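Chitinase A (PDB 4MNK) probably hydrolyses the beta-1,4 glycosidic bonds of chitin, as a class V plant chitinase of glycoside hydrolase family 18. Local coordinates at residues Leu126-Phe131 and Val171-Pro176; Ala159-Phe162 and Leu166-Trp169; Lys88-Ala93 and Val132-Glu137. All coordinates share one frame; numbering follows the deposited sequence.

Interactions 1 and 2 adjoin, their centres 11 Å apart, and share the two-stranded hairpin that follows barrel strand 155-161. L166, at the start of one half of interaction 2, pairs with the bulge of interaction 1: V172 N lies 2.8 Å from L166 O, and L166 N lies 2.9 Å from T173 O. Interaction 2 reaches the bound glycan through Y161, F162 and W169. Interaction 1 packs strand 173-174 of the same hairpin, and the residues after it, against helix 125-149. That helix continues into interaction 3, centred 12 Å from interaction 1, where it meets the end of helix 80-90. Interactions 2 and 3 do not touch; their centres are 20 Å apart.

Interaction 1 (Leu126-Phe131 and Val171-Pro176); sequences LEMENF and VVTEYP
M128 projects from helix 125-149 of the TIM barrel onto T173-P176, whose short antiparallel strand 173-174 opens with a classic beta bulge: V172 and T173 both face L166 of strand 165-166. The thioether chain does nearly all of the touching from the helix side. With CG anti to the backbone N (chi1 -176°), the chain first leaves the helix toward T173, then bends at both of the next two torsions, so that its sulfur and methyl run on along the backbone of E174 to Y175 and P176. Near its base the M128 side chain crosses that of T173 at a slant, and M128 CB comes to 3.4 Å from T173 OG1. This hydroxyl, although set against methylene carbons here, has its polar partner in Q125 OE1, one residue ahead of the helical segment. Farther out, M128 CE sits 3.4 Å from the carbonyl oxygen E174 O. The sulfur abuts the proline ring at its delta carbon, M128 SD lying 3.8 Å from P176 CD, just where P176 takes the N-cap position of helix 177-183. E174 starts away from the helix, and its carboxylate forms a salt bridge with K165 and a hydrogen bond with Q164. Y175 also starts out away from the helix, but its ring swings back beside the methionine methyl; its hydroxyl is hydrogen-bonded to Y161 N. An alanine at M128 would take away the sulfur and methyl, and would probably leave a gap between the helix and the loop at Y175-P176, with P176 CD deprived of its neighbour. The methyl meets the tyrosine ring at an oblique angle: M128 CE stands 4.0 Å from Y175 CD2.

Interaction 2 (Ala159-Phe162 and Leu166-Trp169); sequences AVYF and LFPW. With NAG (2-acetamido-2-deoxy-beta-D-glucopyranose), chain C; NAG (2-acetamido-2-deoxy-beta-D-glucopyranose), chain B.
Y161 carries its ring anti to the backbone N (chi1 -170°), while F167, across from it, has CG anti to its own carbonyl carbon (chi1 -65°); these two settings turn the edge of the phenylalanine onto a face of the tyrosine. The result is a T-shaped pair with centroids 5.0 Å apart and planes at 89°, in which F167 CD2 comes to 3.5 Å from Y161 CZ. F162 puts its own rim over the opposite face, so the phenol is clasped between two aromatic edges. Nearer the backbone, L166 and Y161 slide past each other, and L166 CD2 packs 3.7 Å from Y161 CB. The peptide bond between L166 and F167 is cis, where the loop leaves strand 165-166. The phenol oxygen points onward to the glycan: Y161 OH donates a hydrogen bond of 2.6 Å to O7 of the chain C sugar, and this acetamide oxygen lies at the ring edge, in its plane. The same hydroxyl meets the edge of the indole, with Y161 OH 3.4 Å from W169 CZ3. W169 offers one face to the acetamido group of the linked chain B sugar, its NE1 standing 3.5 Å from that sugar's C8, and F167 CB backs the other face. F162 CE1 approaches the chain C acetyl methyl C8 at 3.9 Å. Y161, F162 and W169, with D193, F194, W198, E199 and F215, line a glycan pocket at the end of barrel strand 155-161. Both sugars are thus met at their N-acetyl groups, one by a directed hydrogen bond and the other by the face of an indole, consistent with recognition of N-acetylglucosamine.

Interaction 3 (Lys88-Ala93 and Val132-Glu137); sequences KLNSDA and VKLVSE
E137 OE1 takes a salt bridge from R96 NE and, more weakly, a water that joins it to A93 across the contact: the water donates to A93 O at 2.8 Å and to E137 OE1 at 3.2 Å. R96 also reaches 88-93, because its NH1 is hydrogen-bonded to N90 O. Beside these polar links the side chains of N90 and L134 cross at about a right angle. The amide oxygen rests on the leucine, N90 OD1 lying 3.3 Å from L134 CD2 and 3.6 Å from L134 CB. L134 holds CG anti to its backbone N (chi1 -177°), which carries both methyls out toward helix 80-90. In the TIM barrel the contact lies in the outer helical layer, where the end of helix 80-90 meets the middle of helix 125-149. L89 also lies across L134 at about a right angle, its CD2 4.1 Å from L134 CD1, and F99 of helix 93-110 touches both leucines. Between helices 80-90 and 93-110, D92 N bonds back to L89 O at 3.1 Å, and D92 is the N-cap of helix 93-110, its OD2 accepting a hydrogen bond from A95 N.

Interaction 1 (Leu126-Phe131 and Val171-Pro176)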
loop_
_atom_site.group_PDB
_atom_site.type_symbol
_atom_site.label_atom_id
_atom_site.label_comp_id
_atom_site.label_asym_id
_atom_site.label_seq_id
_atom_site.Cartn_x
_atom_site.Cartn_y
_atom_site.Cartn_z
ATOM N N LEU A 126 -6.013 -19.854 -11.881
ATOM C CA LEU A 126 -6.077 -20.808 -10.773
ATOM C C LEU A 126 -5.844 -20.126 -9.427
ATOM O O LEU A 126 -6.548 -20.400 -8.452
ATOM C CB LEU A 126 -5.075 -21.955 -10.965
ATOM C CG LEU A 126 -4.957 -22.947 -9.797
ATOM C CD1 LEU A 126 -6.284 -23.653 -9.516
ATOM C CD2 LEU A 126 -3.851 -23.957 -10.047
ATOM N N GLU A 127 -4.862 -19.234 -9.385
ATOM C CA GLU A 127 -4.526 -18.531 -8.155
ATOM C C GLU A 127 -5.615 -17.558 -7.714
ATOM O O GLU A 127 -5.869 -17.423 -6.518
ATOM C CB GLU A 127 -3.159 -17.853 -8.260
ATOM C CG GLU A 127 -2.003 -18.836 -8.463
ATOM C CD GLU A 127 -2.021 -20.004 -7.479
ATOM O OE1 GLU A 127 -2.400 -19.811 -6.304
ATOM O OE2 GLU A 127 -1.641 -21.121 -7.881
ATOM N N MET A 128 -6.272 -16.904 -8.671
ATOM C CA MET A 128 -7.424 -16.065 -8.346
ATOM C C MET A 128 -8.576 -16.911 -7.797
ATOM O O MET A 128 -9.178 -16.556 -6.786
ATOM C CB MET A 128 -7.882 -15.244 -9.554
ATOM C CG MET A 128 -9.036 -14.276 -9.257
ATOM S SD MET A 128 -8.652 -13.029 -8.004
ATOM C CE MET A 128 -7.678 -11.876 -8.967
ATOM N N GLU A 129 -8.857 -18.034 -8.458
ATOM C CA GLU A 129 -9.919 -18.946 -8.031
ATOM C C GLU A 129 -9.719 -19.430 -6.598
ATOM O O GLU A 129 -10.661 -19.464 -5.804
ATOM C CB GLU A 129 -10.014 -20.143 -8.981
ATOM C CG GLU A 129 -10.618 -19.816 -10.339
ATOM C CD GLU A 129 -10.445 -20.927 -11.365
ATOM O OE1 GLU A 129 -9.834 -21.971 -11.047
ATOM O OE2 GLU A 129 -10.921 -20.747 -12.507
ATOM N N ASN A 130 -8.484 -19.798 -6.265
ATOM C CA ASN A 130 -8.186 -20.284 -4.923
ATOM C C ASN A 130 -8.168 -19.170 -3.877
ATOM O O ASN A 130 -8.531 -19.394 -2.721
ATOM C CB ASN A 130 -6.886 -21.087 -4.912
ATOM C CG ASN A 130 -7.007 -22.413 -5.656
ATOM O OD1 ASN A 130 -8.108 -22.859 -5.998
ATOM N ND2 ASN A 130 -5.872 -23.052 -5.901
ATOM N N PHE A 131 -7.751 -17.973 -4.289
ATOM C CA PHE A 131 -7.789 -16.793 -3.421
ATOM C C PHE A 131 -9.234 -16.431 -3.078
ATOM O O PHE A 131 -9.533 -16.079 -1.938
ATOM C CB PHE A 131 -7.064 -15.620 -4.090
ATOM C CG PHE A 131 -6.813 -14.434 -3.185
ATOM C CD1 PHE A 131 -6.978 -13.145 -3.675
ATOM C CD2 PHE A 131 -6.388 -14.596 -1.866
ATOM C CE1 PHE A 131 -6.731 -12.030 -2.872
ATOM C CE2 PHE A 131 -6.144 -13.484 -1.051
ATOM C CZ PHE A 131 -6.316 -12.201 -1.561
ATOM N N VAL A 171 -4.039 -10.090 -20.255
ATOM C CA VAL A 171 -5.000 -10.436 -19.207
ATOM C C VAL A 171 -5.054 -11.944 -18.979
ATOM O O VAL A 171 -5.470 -12.701 -19.861
ATOM C CB VAL A 171 -6.420 -9.886 -19.511
ATOM C CG1 VAL A 171 -7.389 -10.237 -18.384
ATOM C CG2 VAL A 171 -6.386 -8.376 -19.725
ATOM N N VAL A 172 -4.624 -12.369 -17.794
ATOM C CA VAL A 172 -4.694 -13.779 -17.402
ATOM C C VAL A 172 -5.816 -14.009 -16.390
ATOM O O VAL A 172 -6.396 -15.095 -16.322
ATOM C CB VAL A 172 -3.330 -14.329 -16.880
ATOM C CG1 VAL A 172 -2.232 -14.080 -17.899
ATOM C CG2 VAL A 172 -2.946 -13.731 -15.526
ATOM N N THR A 173 -6.104 -12.969 -15.607
ATOM C CA THR A 173 -7.226 -12.948 -14.673
ATOM C C THR A 173 -7.545 -11.490 -14.327
ATOM O O THR A 173 -6.923 -10.567 -14.861
ATOM C CB THR A 173 -6.957 -13.813 -13.399
ATOM O OG1 THR A 173 -8.167 -13.949 -12.642
ATOM C CG2 THR A 173 -5.857 -13.209 -12.524
ATOM N N GLU A 174 -8.527 -11.287 -13.455
ATOM C CA GLU A 174 -8.909 -9.948 -13.026
ATOM C C GLU A 174 -9.559 -10.016 -11.656
ATOM O O GLU A 174 -10.060 -11.066 -11.257
ATOM C CB GLU A 174 -9.854 -9.295 -14.043
ATOM C CG GLU A 174 -11.197 -9.989 -14.220
ATOM C CD GLU A 174 -11.957 -9.455 -15.414
ATOM O OE1 GLU A 174 -11.577 -9.789 -16.556
ATOM O OE2 GLU A 174 -12.929 -8.701 -15.207
ATOM N N TYR A 175 -9.550 -8.899 -10.936
ATOM C CA TYR A 175 -10.184 -8.846 -9.625
ATOM C C TYR A 175 -11.702 -8.898 -9.765
ATOM O O TYR A 175 -12.283 -8.112 -10.521
ATOM C CB TYR A 175 -9.766 -7.588 -8.868
ATOM C CG TYR A 175 -8.313 -7.566 -8.457
ATOM C CD1 TYR A 175 -7.372 -6.862 -9.204
ATOM C CD2 TYR A 175 -7.879 -8.245 -7.318
ATOM C CE1 TYR A 175 -6.029 -6.834 -8.833
ATOM C CE2 TYR A 175 -6.538 -8.227 -6.935
ATOM C CZ TYR A 175 -5.617 -7.515 -7.696
ATOM O OH TYR A 175 -4.289 -7.478 -7.327
ATOM N N PRO A 176 -12.349 -9.833 -9.046
ATOM C CA PRO A 176 -13.809 -9.920 -9.099
ATOM C C PRO A 176 -14.429 -8.843 -8.204
ATOM O O PRO A 176 -14.518 -9.020 -6.988
ATOM C CB PRO A 176 -14.095 -11.333 -8.578
ATOM C CG PRO A 176 -12.932 -11.662 -7.690
ATOM C CD PRO A 176 -11.747 -10.898 -8.218
#

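Interaction 2 (Ala159-Phe162 and Leu166-Trp169)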
loop_
_atom_site.group_PDB
_atom_site.type_symbol
_atom_site.label_atom_id
_atom_site.label_comp_id
_atom_site.label_asym_id
_atom_site.label_seq_id
_atom_site.Cartn_x
_atom_site.Cartn_y
_atom_site.Cartn_z
ATOM N N ALA A 159 -4.692 -5.469 -0.408
ATOM C CA ALA A 159 -3.936 -4.714 -1.391
ATOM C C ALA A 159 -4.308 -5.216 -2.779
ATOM O O ALA A 159 -4.436 -6.427 -3.000
ATOM C CB ALA A 159 -2.448 -4.885 -1.150
ATOM N N VAL A 160 -4.492 -4.284 -3.709
ATOM C CA VAL A 160 -4.715 -4.641 -5.104
ATOM C C VAL A 160 -3.737 -3.913 -6.015
ATOM O O VAL A 160 -3.277 -2.808 -5.709
ATOM C CB VAL A 160 -6.188 -4.414 -5.576
ATOM C CG1 VAL A 160 -7.159 -5.264 -4.765
ATOM C CG2 VAL A 160 -6.580 -2.946 -5.517
ATOM N N TYR A 161 -3.416 -4.563 -7.128
ATOM C CA TYR A 161 -2.678 -3.969 -8.233
ATOM C C TYR A 161 -3.369 -2.672 -8.656
ATOM O O TYR A 161 -4.560 -2.483 -8.388
ATOM C CB TYR A 161 -2.661 -4.979 -9.382
ATOM C CG TYR A 161 -1.748 -4.671 -10.548
ATOM C CD1 TYR A 161 -2.263 -4.565 -11.838
ATOM C CD2 TYR A 161 -0.371 -4.520 -10.373
ATOM C CE1 TYR A 161 -1.439 -4.303 -12.922
ATOM C CE2 TYR A 161 0.464 -4.253 -11.451
ATOM C CZ TYR A 161 -0.079 -4.147 -12.722
ATOM O OH TYR A 161 0.728 -3.885 -13.805
ATOM N N PHE A 162 -2.629 -1.778 -9.312
ATOM C CA PHE A 162 -3.183 -0.481 -9.709
ATOM C C PHE A 162 -4.381 -0.616 -10.647
ATOM O O PHE A 162 -5.231 0.273 -10.704
ATOM C CB PHE A 162 -2.102 0.420 -10.328
ATOM C CG PHE A 162 -1.960 0.285 -11.823
ATOM C CD1 PHE A 162 -1.244 -0.769 -12.384
ATOM C CD2 PHE A 162 -2.530 1.233 -12.671
ATOM C CE1 PHE A 162 -1.109 -0.887 -13.766
ATOM C CE2 PHE A 162 -2.402 1.122 -14.051
ATOM C CZ PHE A 162 -1.690 0.063 -14.602
ATOM N N LEU A 166 -5.280 -8.273 -14.352
ATOM C CA LEU A 166 -3.945 -8.823 -14.169
ATOM C C LEU A 166 -3.585 -9.621 -15.421
ATOM O O LEU A 166 -3.997 -10.769 -15.549
ATOM C CB LEU A 166 -3.895 -9.727 -12.928
ATOM C CG LEU A 166 -4.196 -9.099 -11.563
ATOM C CD1 LEU A 166 -4.470 -10.166 -10.512
ATOM C CD2 LEU A 166 -3.053 -8.195 -11.118
ATOM N N PHE A 167 -2.846 -9.033 -16.363
ATOM C CA PHE A 167 -2.355 -7.655 -16.328
ATOM C C PHE A 167 -2.888 -6.929 -17.581
ATOM O O PHE A 167 -3.297 -7.599 -18.531
ATOM C CB PHE A 167 -0.824 -7.674 -16.249
ATOM C CG PHE A 167 -0.304 -8.277 -14.970
ATOM C CD1 PHE A 167 -0.072 -9.647 -14.872
ATOM C CD2 PHE A 167 -0.076 -7.478 -13.855
ATOM C CE1 PHE A 167 0.390 -10.211 -13.682
ATOM C CE2 PHE A 167 0.385 -8.031 -12.660
ATOM C CZ PHE A 167 0.621 -9.401 -12.576
ATOM N N PRO A 168 -2.896 -5.578 -17.582
ATOM C CA PRO A 168 -3.527 -4.831 -18.684
ATOM C C PRO A 168 -2.970 -5.106 -20.086
ATOM O O PRO A 168 -3.710 -4.985 -21.066
ATOM C CB PRO A 168 -3.299 -3.362 -18.295
ATOM C CG PRO A 168 -2.206 -3.388 -17.281
ATOM C CD PRO A 168 -2.394 -4.667 -16.538
ATOM N N TRP A 169 -1.693 -5.472 -20.181
ATOM C CA TRP A 169 -1.068 -5.797 -21.473
ATOM C C TRP A 169 -1.281 -7.254 -21.901
ATOM O O TRP A 169 -1.154 -7.584 -23.085
ATOM C CB TRP A 169 0.424 -5.448 -21.458
ATOM C CG TRP A 169 1.237 -6.233 -20.467
ATOM C CD1 TRP A 169 1.888 -7.413 -20.694
ATOM C CD2 TRP A 169 1.492 -5.893 -19.098
ATOM N NE1 TRP A 169 2.528 -7.830 -19.552
ATOM C CE2 TRP A 169 2.303 -6.915 -18.557
ATOM C CE3 TRP A 169 1.113 -4.822 -18.276
ATOM C CZ2 TRP A 169 2.742 -6.901 -17.228
ATOM C CZ3 TRP A 169 1.551 -4.808 -16.954
ATOM C CH2 TRP A 169 2.357 -5.843 -16.446
HETATM C C1 NAG C . 6.696 -3.224 -13.525
HETATM C C2 NAG C . 5.868 -3.136 -12.242
HETATM C C3 NAG C . 6.730 -2.859 -11.009
HETATM C C4 NAG C . 7.965 -3.756 -10.954
HETATM C C5 NAG C . 8.663 -3.819 -12.319
HETATM C C6 NAG C . 9.832 -4.802 -12.320
HETATM C C7 NAG C . 3.601 -2.376 -12.790
HETATM C C8 NAG C . 2.653 -1.215 -12.862
HETATM N N2 NAG C . 4.839 -2.115 -12.364
HETATM O O3 NAG C . 5.945 -3.039 -9.849
HETATM O O4 NAG C . 8.854 -3.259 -9.974
HETATM O O5 NAG C . 7.748 -4.156 -13.354
HETATM O O6 NAG C . 9.368 -6.119 -12.111
HETATM O O7 NAG C . 3.226 -3.503 -13.124
HETATM C C1 NAG B . 5.468 -3.101 -18.694
HETATM C C2 NAG B . 6.264 -4.321 -18.229
HETATM C C3 NAG B . 6.142 -4.545 -16.719
HETATM C C4 NAG B . 6.257 -3.261 -15.891
HETATM C C5 NAG B . 5.400 -2.161 -16.532
HETATM C C6 NAG B . 5.487 -0.815 -15.816
HETATM C C7 NAG B . 6.433 -6.026 -19.980
HETATM C C8 NAG B . 5.810 -7.248 -20.588
HETATM N N2 NAG B . 5.797 -5.502 -18.932
HETATM O O1 NAG B . 5.795 -2.803 -20.033
HETATM O O3 NAG B . 7.110 -5.480 -16.296
HETATM O O4 NAG B . 5.784 -3.560 -14.594
HETATM O O5 NAG B . 5.773 -1.980 -17.886
HETATM O O6 NAG B . 6.799 -0.298 -15.886
HETATM O O7 NAG B . 7.473 -5.568 -20.450
#

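Interaction 3 (Lys88-Ala93 and Val132-Glu137)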
loop_
_atom_site.group_PDB
_atom_site.type_symbol
_atom_site.label_atom_id
_atom_site.label_comp_id
_atom_site.label_asym_id
_atom_site.label_seq_id
_atom_site.Cartn_x
_atom_site.Cartn_y
_atom_site.Cartn_z
ATOM N N LYS A 88 0.519 -21.814 -2.109
ATOM C CA LYS A 88 0.473 -23.111 -1.425
ATOM C C LYS A 88 -0.741 -23.201 -0.505
ATOM O O LYS A 88 -1.479 -24.191 -0.524
ATOM C CB LYS A 88 1.751 -23.352 -0.618
ATOM C CG LYS A 88 2.963 -23.719 -1.459
ATOM C CD LYS A 88 4.169 -24.082 -0.602
ATOM C CE LYS A 88 4.821 -22.851 0.012
ATOM N NZ LYS A 88 6.038 -23.194 0.800
ATOM N N LEU A 89 -0.939 -22.152 0.290
ATOM C CA LEU A 89 -2.056 -22.059 1.220
ATOM C C LEU A 89 -3.406 -22.238 0.539
ATOM O O LEU A 89 -4.224 -23.056 0.964
ATOM C CB LEU A 89 -2.026 -20.697 1.923
ATOM C CG LEU A 89 -3.278 -20.246 2.676
ATOM C CD1 LEU A 89 -3.584 -21.154 3.852
ATOM C CD2 LEU A 89 -3.108 -18.812 3.129
ATOM N N ASN A 90 -3.635 -21.465 -0.519
ATOM C CA ASN A 90 -4.977 -21.330 -1.073
ATOM C C ASN A 90 -5.489 -22.587 -1.774
ATOM O O ASN A 90 -6.693 -22.745 -1.962
ATOM C CB ASN A 90 -5.062 -20.102 -1.984
ATOM C CG ASN A 90 -4.838 -18.798 -1.232
ATOM O OD1 ASN A 90 -4.959 -18.744 -0.007
ATOM N ND2 ASN A 90 -4.512 -17.740 -1.968
ATOM N N SER A 91 -4.572 -23.485 -2.133
ATOM C CA SER A 91 -4.920 -24.744 -2.791
ATOM C C SER A 91 -5.290 -25.857 -1.801
ATOM O O SER A 91 -5.752 -26.925 -2.206
ATOM C CB SER A 91 -3.762 -25.196 -3.686
ATOM O OG SER A 91 -4.118 -26.322 -4.471
ATOM N N ASP A 92 -5.098 -25.595 -0.510
ATOM C CA ASP A 92 -5.239 -26.603 0.542
ATOM C C ASP A 92 -6.349 -26.174 1.510
ATOM O O ASP A 92 -6.161 -25.267 2.321
ATOM C CB ASP A 92 -3.884 -26.732 1.258
ATOM C CG ASP A 92 -3.850 -27.823 2.327
ATOM O OD1 ASP A 92 -2.736 -28.330 2.580
ATOM O OD2 ASP A 92 -4.889 -28.157 2.933
ATOM N N ALA A 93 -7.504 -26.833 1.416
ATOM C CA ALA A 93 -8.679 -26.487 2.226
ATOM C C ALA A 93 -8.406 -26.485 3.731
ATOM O O ALA A 93 -8.864 -25.591 4.446
ATOM C CB ALA A 93 -9.847 -27.409 1.898
ATOM N N VAL A 132 -10.125 -16.543 -4.065
ATOM C CA VAL A 132 -11.567 -16.383 -3.853
ATOM C C VAL A 132 -12.070 -17.305 -2.731
ATOM O O VAL A 132 -12.835 -16.870 -1.869
ATOM C CB VAL A 132 -12.361 -16.604 -5.176
ATOM C CG1 VAL A 132 -13.833 -16.928 -4.916
ATOM C CG2 VAL A 132 -12.229 -15.389 -6.085
ATOM N N LYS A 133 -11.628 -18.565 -2.738
ATOM C CA LYS A 133 -12.003 -19.522 -1.693
ATOM C C LYS A 133 -11.546 -19.034 -0.319
ATOM O O LYS A 133 -12.332 -19.015 0.624
ATOM C CB LYS A 133 -11.425 -20.911 -1.978
ATOM C CG LYS A 133 -11.944 -21.576 -3.247
ATOM C CD LYS A 133 -11.269 -22.923 -3.473
ATOM C CE LYS A 133 -11.512 -23.446 -4.876
ATOM N NZ LYS A 133 -10.818 -24.746 -5.099
ATOM N N LEU A 134 -10.281 -18.627 -0.217
ATOM C CA LEU A 134 -9.735 -18.127 1.047
ATOM C C LEU A 134 -10.524 -16.932 1.575
ATOM O O LEU A 134 -10.937 -16.914 2.737
ATOM C CB LEU A 134 -8.257 -17.745 0.903
ATOM C CG LEU A 134 -7.571 -17.279 2.195
ATOM C CD1 LEU A 134 -7.165 -18.475 3.054
ATOM C CD2 LEU A 134 -6.368 -16.391 1.890
ATOM N N VAL A 135 -10.724 -15.939 0.713
ATOM C CA VAL A 135 -11.370 -14.695 1.118
ATOM C C VAL A 135 -12.842 -14.908 1.486
ATOM O O VAL A 135 -13.333 -14.327 2.456
ATOM C CB VAL A 135 -11.187 -13.586 0.053
ATOM C CG1 VAL A 135 -11.970 -12.335 0.418
ATOM C CG2 VAL A 135 -9.710 -13.239 -0.098
ATOM N N SER A 136 -13.535 -15.764 0.737
ATOM C CA SER A 136 -14.930 -16.069 1.051
ATOM C C SER A 136 -15.041 -16.711 2.436
ATOM O O SER A 136 -15.909 -16.346 3.235
ATOM C CB SER A 136 -15.546 -16.974 -0.015
ATOM O OG SER A 136 -16.919 -17.199 0.251
ATOM N N GLU A 137 -14.145 -17.654 2.718
ATOM C CA GLU A 137 -14.097 -18.326 4.016
ATOM C C GLU A 137 -13.732 -17.356 5.144
ATOM O O GLU A 137 -14.288 -17.429 6.243
ATOM C CB GLU A 137 -13.137 -19.519 3.963
ATOM C CG GLU A 137 -13.674 -20.680 3.112
ATOM C CD GLU A 137 -12.594 -21.610 2.565
ATOM O OE1 GLU A 137 -11.426 -21.524 2.993
ATOM O OE2 GLU A 137 -12.926 -22.445 1.695
HETATM O O HOH W 1 -11.412 -24.538 3.992
#